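Local coordinates for zona pellucida sperm-binding protein 1 (Gallus gallus, PDB 6GF6) that probably cross-links egg coat filaments as a component of the avian egg coat, here through the homodimer of its N-terminal ZP-N1 domain, at residues 8-14 with 100-106; 29-34 with 85-91. The protein carries 2 engineered substitutions. One frame throughout, in Å; residues are numbered along the deposited sequence.

Interaction 1 (8-14 with 100-106). Engineered in segment 100-106: Q103 (natural residue Asn).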
# COMPACT_ATOMS: atom_id res chain seq x y z
N LEU B 8 -14.49 -19.70 5.89
CA LEU B 8 -14.09 -18.38 5.42
C LEU B 8 -13.49 -18.49 4.02
O LEU B 8 -12.64 -19.35 3.77
CB LEU B 8 -13.09 -17.74 6.38
CG LEU B 8 -12.54 -16.36 6.00
CD1 LEU B 8 -13.64 -15.30 5.98
CD2 LEU B 8 -11.42 -15.94 6.96
N GLN B 9 -13.94 -17.64 3.10
CA GLN B 9 -13.39 -17.62 1.76
C GLN B 9 -12.22 -16.65 1.69
O GLN B 9 -12.35 -15.48 2.05
CB GLN B 9 -14.46 -17.22 0.74
CG GLN B 9 -15.60 -18.22 0.59
CD GLN B 9 -15.13 -19.58 0.11
OE1 GLN B 9 -14.69 -19.74 -1.03
NE2 GLN B 9 -15.21 -20.58 0.99
N TYR B 10 -11.07 -17.14 1.21
CA TYR B 10 -9.89 -16.31 1.05
C TYR B 10 -8.96 -16.93 0.02
O TYR B 10 -9.05 -18.11 -0.31
CB TYR B 10 -9.15 -16.11 2.38
CG TYR B 10 -8.64 -17.39 3.01
CD1 TYR B 10 -7.45 -17.96 2.59
CD2 TYR B 10 -9.34 -18.01 4.04
CE1 TYR B 10 -6.98 -19.13 3.16
CE2 TYR B 10 -8.87 -19.17 4.62
CZ TYR B 10 -7.69 -19.73 4.18
OH TYR B 10 -7.22 -20.89 4.75
N HIS B 11 -8.07 -16.08 -0.50
CA HIS B 11 -7.03 -16.50 -1.43
C HIS B 11 -5.96 -15.41 -1.43
O HIS B 11 -6.20 -14.30 -0.95
CB HIS B 11 -7.59 -16.71 -2.83
CG HIS B 11 -7.92 -15.43 -3.53
ND1 HIS B 11 -9.12 -14.77 -3.35
CD2 HIS B 11 -7.20 -14.67 -4.39
CE1 HIS B 11 -9.13 -13.67 -4.08
NE2 HIS B 11 -7.98 -13.58 -4.72
N TYR B 12 -4.80 -15.73 -2.00
CA TYR B 12 -3.72 -14.76 -2.10
C TYR B 12 -3.11 -14.77 -3.50
O TYR B 12 -3.20 -15.75 -4.24
CB TYR B 12 -2.64 -14.99 -1.04
CG TYR B 12 -1.78 -16.22 -1.23
CD1 TYR B 12 -2.15 -17.44 -0.69
CD2 TYR B 12 -0.57 -16.15 -1.92
CE1 TYR B 12 -1.36 -18.56 -0.85
CE2 TYR B 12 0.23 -17.27 -2.08
CZ TYR B 12 -0.17 -18.47 -1.54
OH TYR B 12 0.61 -19.59 -1.68
N ASP B 13 -2.51 -13.64 -3.86
CA ASP B 13 -1.90 -13.43 -5.16
C ASP B 13 -0.42 -13.11 -4.98
O ASP B 13 -0.04 -12.35 -4.07
CB ASP B 13 -2.58 -12.28 -5.91
CG ASP B 13 -4.05 -12.53 -6.17
OD1 ASP B 13 -4.40 -13.67 -6.53
OD2 ASP B 13 -4.87 -11.61 -5.97
N CYS B 14 0.42 -13.69 -5.83
CA CYS B 14 1.83 -13.36 -5.89
C CYS B 14 2.04 -12.35 -7.00
O CYS B 14 1.79 -12.65 -8.17
CB CYS B 14 2.68 -14.61 -6.14
SG CYS B 14 2.62 -15.84 -4.83
N TYR B 100 -7.64 -19.22 11.12
CA TYR B 100 -7.01 -19.86 9.98
C TYR B 100 -5.56 -19.39 9.87
O TYR B 100 -5.23 -18.25 10.19
CB TYR B 100 -7.75 -19.55 8.67
CG TYR B 100 -9.25 -19.76 8.73
CD1 TYR B 100 -10.08 -18.82 9.34
CD2 TYR B 100 -9.85 -20.89 8.19
CE1 TYR B 100 -11.45 -19.00 9.40
CE2 TYR B 100 -11.21 -21.08 8.25
CZ TYR B 100 -12.01 -20.13 8.86
OH TYR B 100 -13.38 -20.32 8.92
N GLU B 101 -4.71 -20.30 9.42
CA GLU B 101 -3.30 -20.01 9.18
C GLU B 101 -3.01 -20.23 7.71
O GLU B 101 -3.43 -21.24 7.13
CB GLU B 101 -2.39 -20.90 10.03
CG GLU B 101 -0.92 -20.67 9.76
CD GLU B 101 -0.03 -21.46 10.69
OE1 GLU B 101 -0.36 -21.57 11.90
OE2 GLU B 101 1.00 -21.99 10.21
N VAL B 102 -2.28 -19.29 7.11
CA VAL B 102 -1.97 -19.34 5.68
C VAL B 102 -0.49 -19.09 5.50
O VAL B 102 0.06 -18.13 6.06
CB VAL B 102 -2.77 -18.29 4.89
CG1 VAL B 102 -2.52 -18.44 3.40
CG2 VAL B 102 -4.25 -18.39 5.19
N GLN B 103 0.15 -19.92 4.69
CA GLN B 103 1.54 -19.75 4.31
C GLN B 103 1.55 -19.26 2.87
O GLN B 103 1.31 -20.03 1.94
CB GLN B 103 2.32 -21.06 4.46
CG GLN B 103 3.83 -20.89 4.43
CD GLN B 103 4.58 -22.21 4.54
OE1 GLN B 103 5.49 -22.34 5.36
NE2 GLN B 103 4.22 -23.18 3.71
N MET B 104 1.83 -17.97 2.69
CA MET B 104 1.91 -17.39 1.36
C MET B 104 3.29 -17.68 0.79
O MET B 104 4.30 -17.20 1.32
CB MET B 104 1.61 -15.89 1.41
CG MET B 104 0.22 -15.56 1.95
SD MET B 104 0.00 -13.84 2.47
CE MET B 104 -0.12 -12.99 0.91
N THR B 105 3.33 -18.46 -0.28
CA THR B 105 4.56 -18.88 -0.93
C THR B 105 4.59 -18.29 -2.33
O THR B 105 3.67 -18.52 -3.12
CB THR B 105 4.66 -20.41 -0.96
OG1 THR B 105 4.57 -20.92 0.37
CG2 THR B 105 5.98 -20.85 -1.57
N CYS B 106 5.63 -17.52 -2.62
CA CYS B 106 5.71 -16.82 -3.89
C CYS B 106 7.11 -17.01 -4.47
O CYS B 106 8.08 -17.13 -3.73
CB CYS B 106 5.40 -15.32 -3.74
SG CYS B 106 3.67 -15.00 -3.30
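The disulfide between C14 and C106 ties strand 9-14 to strand 100-106, with SG to SG at 2.0 Å and a chi3 of -81°. The strands lie in different sheets, and their axes come no closer than 7.5 Å, so the contact is made through side chains, with two backbone N-H groups donating to tyrosine hydroxyls. Y12 reaches toward strand 96-107, its CG between the backbone N and the carbonyl carbon (chi1 71°). CG of M104 lies over one face of the Y12 ring, 4.0 Å from the centroid, a CH-pi contact; SD sits obliquely, a Met-aromatic contact. T105 N donates to Y12 OH over 3.3 Å in an almost straight bond. Y10 has a similar first torsion. It turns a ring edge to the face of Y100, an offset edge-to-face pair with planes at 67°, and Y10 CE1 meets V102 CG2 at 3.5 Å. At the far end L8 CB packs on Y100 CZ at 3.6 Å. L8 N donates to Y100 OH, which is also bonded by L7. Two sheets packed face to face and pinned by a disulfide fit the immunoglobulin-like beta-sandwich of a ZP-N domain, here ZP-N1.

Interaction 2 (29-34 with 85-91)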
# COMPACT_ATOMS: atom_id res chain seq x y z
N ARG B 29 -19.62 -10.41 10.21
CA ARG B 29 -18.32 -10.81 10.71
C ARG B 29 -17.22 -9.93 10.12
O ARG B 29 -17.42 -9.20 9.14
CB ARG B 29 -18.06 -12.28 10.41
CG ARG B 29 -19.10 -13.20 11.00
CD ARG B 29 -18.74 -14.66 10.83
NE ARG B 29 -19.62 -15.51 11.61
CZ ARG B 29 -19.44 -16.82 11.78
NH1 ARG B 29 -18.40 -17.42 11.23
NH2 ARG B 29 -20.30 -17.51 12.51
N THR B 30 -16.05 -9.98 10.75
CA THR B 30 -14.87 -9.34 10.22
C THR B 30 -13.70 -10.30 10.36
O THR B 30 -13.84 -11.41 10.88
CB THR B 30 -14.58 -8.00 10.89
OG1 THR B 30 -13.51 -7.34 10.19
CG2 THR B 30 -14.18 -8.19 12.35
N VAL B 31 -12.54 -9.88 9.88
CA VAL B 31 -11.32 -10.68 9.91
C VAL B 31 -10.21 -9.81 10.47
O VAL B 31 -10.10 -8.63 10.10
CB VAL B 31 -10.95 -11.23 8.52
CG1 VAL B 31 -9.64 -12.00 8.55
CG2 VAL B 31 -12.06 -12.11 7.98
N HIS B 32 -9.46 -10.34 11.42
CA HIS B 32 -8.26 -9.70 11.92
C HIS B 32 -7.04 -10.48 11.44
O HIS B 32 -7.04 -11.72 11.47
CB HIS B 32 -8.28 -9.61 13.45
CG HIS B 32 -9.22 -8.57 13.97
ND1 HIS B 32 -9.33 -8.28 15.31
CD2 HIS B 32 -10.08 -7.75 13.33
CE1 HIS B 32 -10.23 -7.32 15.47
NE2 HIS B 32 -10.69 -6.98 14.28
N PHE B 33 -6.03 -9.75 10.99
CA PHE B 33 -4.81 -10.33 10.44
C PHE B 33 -3.66 -10.15 11.41
O PHE B 33 -3.52 -9.10 12.04
CB PHE B 33 -4.45 -9.67 9.10
CG PHE B 33 -5.48 -9.87 8.02
CD1 PHE B 33 -6.58 -9.02 7.92
CD2 PHE B 33 -5.35 -10.89 7.09
CE1 PHE B 33 -7.52 -9.19 6.93
CE2 PHE B 33 -6.30 -11.06 6.09
CZ PHE B 33 -7.38 -10.21 6.01
N LYS B 34 -2.83 -11.19 11.53
CA LYS B 34 -1.61 -11.13 12.32
C LYS B 34 -0.49 -11.83 11.56
O LYS B 34 -0.71 -12.90 10.98
CB LYS B 34 -1.77 -11.77 13.70
CG LYS B 34 -2.66 -11.00 14.67
CD LYS B 34 -4.10 -11.49 14.61
CE LYS B 34 -4.91 -10.96 15.78
NZ LYS B 34 -5.01 -9.47 15.78
N VAL B 85 0.62 -15.94 7.90
CA VAL B 85 -0.36 -14.99 8.41
C VAL B 85 -1.48 -15.78 9.08
O VAL B 85 -1.87 -16.84 8.59
CB VAL B 85 -0.94 -14.09 7.30
CG1 VAL B 85 -1.98 -13.14 7.86
CG2 VAL B 85 0.17 -13.31 6.61
N GLN B 86 -1.98 -15.26 10.19
CA GLN B 86 -3.14 -15.82 10.86
C GLN B 86 -4.35 -14.93 10.59
O GLN B 86 -4.26 -13.70 10.71
CB GLN B 86 -2.90 -15.95 12.36
CG GLN B 86 -4.03 -16.65 13.10
CD GLN B 86 -3.84 -16.65 14.60
OE1 GLN B 86 -2.97 -15.96 15.13
NE2 GLN B 86 -4.65 -17.43 15.31
N LEU B 87 -5.46 -15.55 10.20
CA LEU B 87 -6.74 -14.87 10.03
C LEU B 87 -7.65 -15.26 11.17
O LEU B 87 -7.88 -16.46 11.39
CB LEU B 87 -7.39 -15.22 8.69
CG LEU B 87 -6.64 -14.84 7.43
CD1 LEU B 87 -5.58 -15.86 7.14
CD2 LEU B 87 -7.61 -14.74 6.26
N GLU B 88 -8.16 -14.27 11.89
CA GLU B 88 -9.09 -14.51 12.98
C GLU B 88 -10.45 -13.98 12.54
O GLU B 88 -10.66 -12.77 12.46
CB GLU B 88 -8.62 -13.83 14.26
CG GLU B 88 -7.38 -14.46 14.85
CD GLU B 88 -7.09 -13.99 16.25
OE1 GLU B 88 -7.53 -12.87 16.62
OE2 GLU B 88 -6.40 -14.73 16.98
N GLU B 89 -11.35 -14.90 12.22
CA GLU B 89 -12.72 -14.51 11.91
C GLU B 89 -13.43 -14.14 13.20
O GLU B 89 -13.40 -14.90 14.17
CB GLU B 89 -13.45 -15.64 11.19
CG GLU B 89 -14.83 -15.25 10.70
CD GLU B 89 -15.54 -16.38 9.96
OE1 GLU B 89 -16.62 -16.13 9.39
OE2 GLU B 89 -15.02 -17.52 9.97
N MET B 90 -14.03 -12.96 13.23
CA MET B 90 -14.55 -12.43 14.48
C MET B 90 -15.99 -11.98 14.32
O MET B 90 -16.36 -11.37 13.31
CB MET B 90 -13.69 -11.29 15.00
CG MET B 90 -12.36 -11.77 15.55
SD MET B 90 -11.34 -10.46 16.20
CE MET B 90 -12.40 -9.77 17.47
N LEU B 91 -16.79 -12.28 15.35
CA LEU B 91 -18.15 -11.81 15.50
C LEU B 91 -18.18 -10.38 16.01
O LEU B 91 -17.21 -9.88 16.58
CB LEU B 91 -18.90 -12.72 16.47
CG LEU B 91 -18.80 -14.22 16.18
CD1 LEU B 91 -19.59 -15.01 17.21
CD2 LEU B 91 -19.27 -14.55 14.77
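R29 and E89 form a salt bridge just before strand 30-34 begins and near the end of strand 85-90. NH1 of R29 donates to OE1 of E89 over 2.9 Å in a nearly straight bond. The carboxylate oxygen lies in the guanidinium plane, but the donor comes from above the carboxylate plane, and the two planes are 68° apart. The extended R29 chain also runs beside L91, with R29 NE 3.3 Å from L91 CD2. With an alanine here, OE1 of E89 would probably lose its charged mate and L91 CD2 the chain it packs beside. E89 OE2 makes a weak hydrogen bond to Y100 OH.

From there the strands pair antiparallel. Paired backbone bonds join T30 with M90, H32 with E88 and K34 with Q86. On the face of these residues, M90 crosses H32 at about a right angle. M90 SD lies over one face of the H32 imidazole, 3.5 Å from the centroid and offset toward the rim near ND1. K34 crosses E88 in the same way. The lysine chain bends at chi2 (93°) and brings K34 CE to 3.3 Å from E88 OE1. K34 NZ stays 4.3 Å from E88 OE1, beyond a salt bridge, and pairs with E44. E88 OE2 pairs with R42.

On the other face V31, F33 and L87 are apolar, with E89 at the end. F33 and L87 lie side by side; F33 CE2 is 3.9 Å from L87 CD2. V31 CG1 rests over a face of the F33 ring and meets L87 CB. L21 and F65 pack against this layer.

H32, K34 and E88 bind zinc in a structure of this protein, though none is bound to this chain here. The pairing thus gives a largely apolar face toward the core and a polar face with charged groups, probably held in place by opposite charges.

How the interactions relate
Strands 80-90 and 96-107 sit side by side, so the two contacts share one sheet. Y100 O takes a probable hydrogen bond from L87 N at 2.7 Å, and V102 N gives one to V85 O at 2.9 Å. Interaction 2 is pairing within this sheet, carried by regular backbone bonds. Interaction 1 joins it to the other sheet through side chains and a covalent link. Interaction 1 lies nearer the centre of the chain, but each mixes buried and more exposed residues. L87 and V102 meet in the apolar core. Charged groups belong to interaction 2, with a salt bridge at its R29 end; interaction 1 has tyrosines and a disulfide. Each includes a methionine sulfur by an aromatic ring.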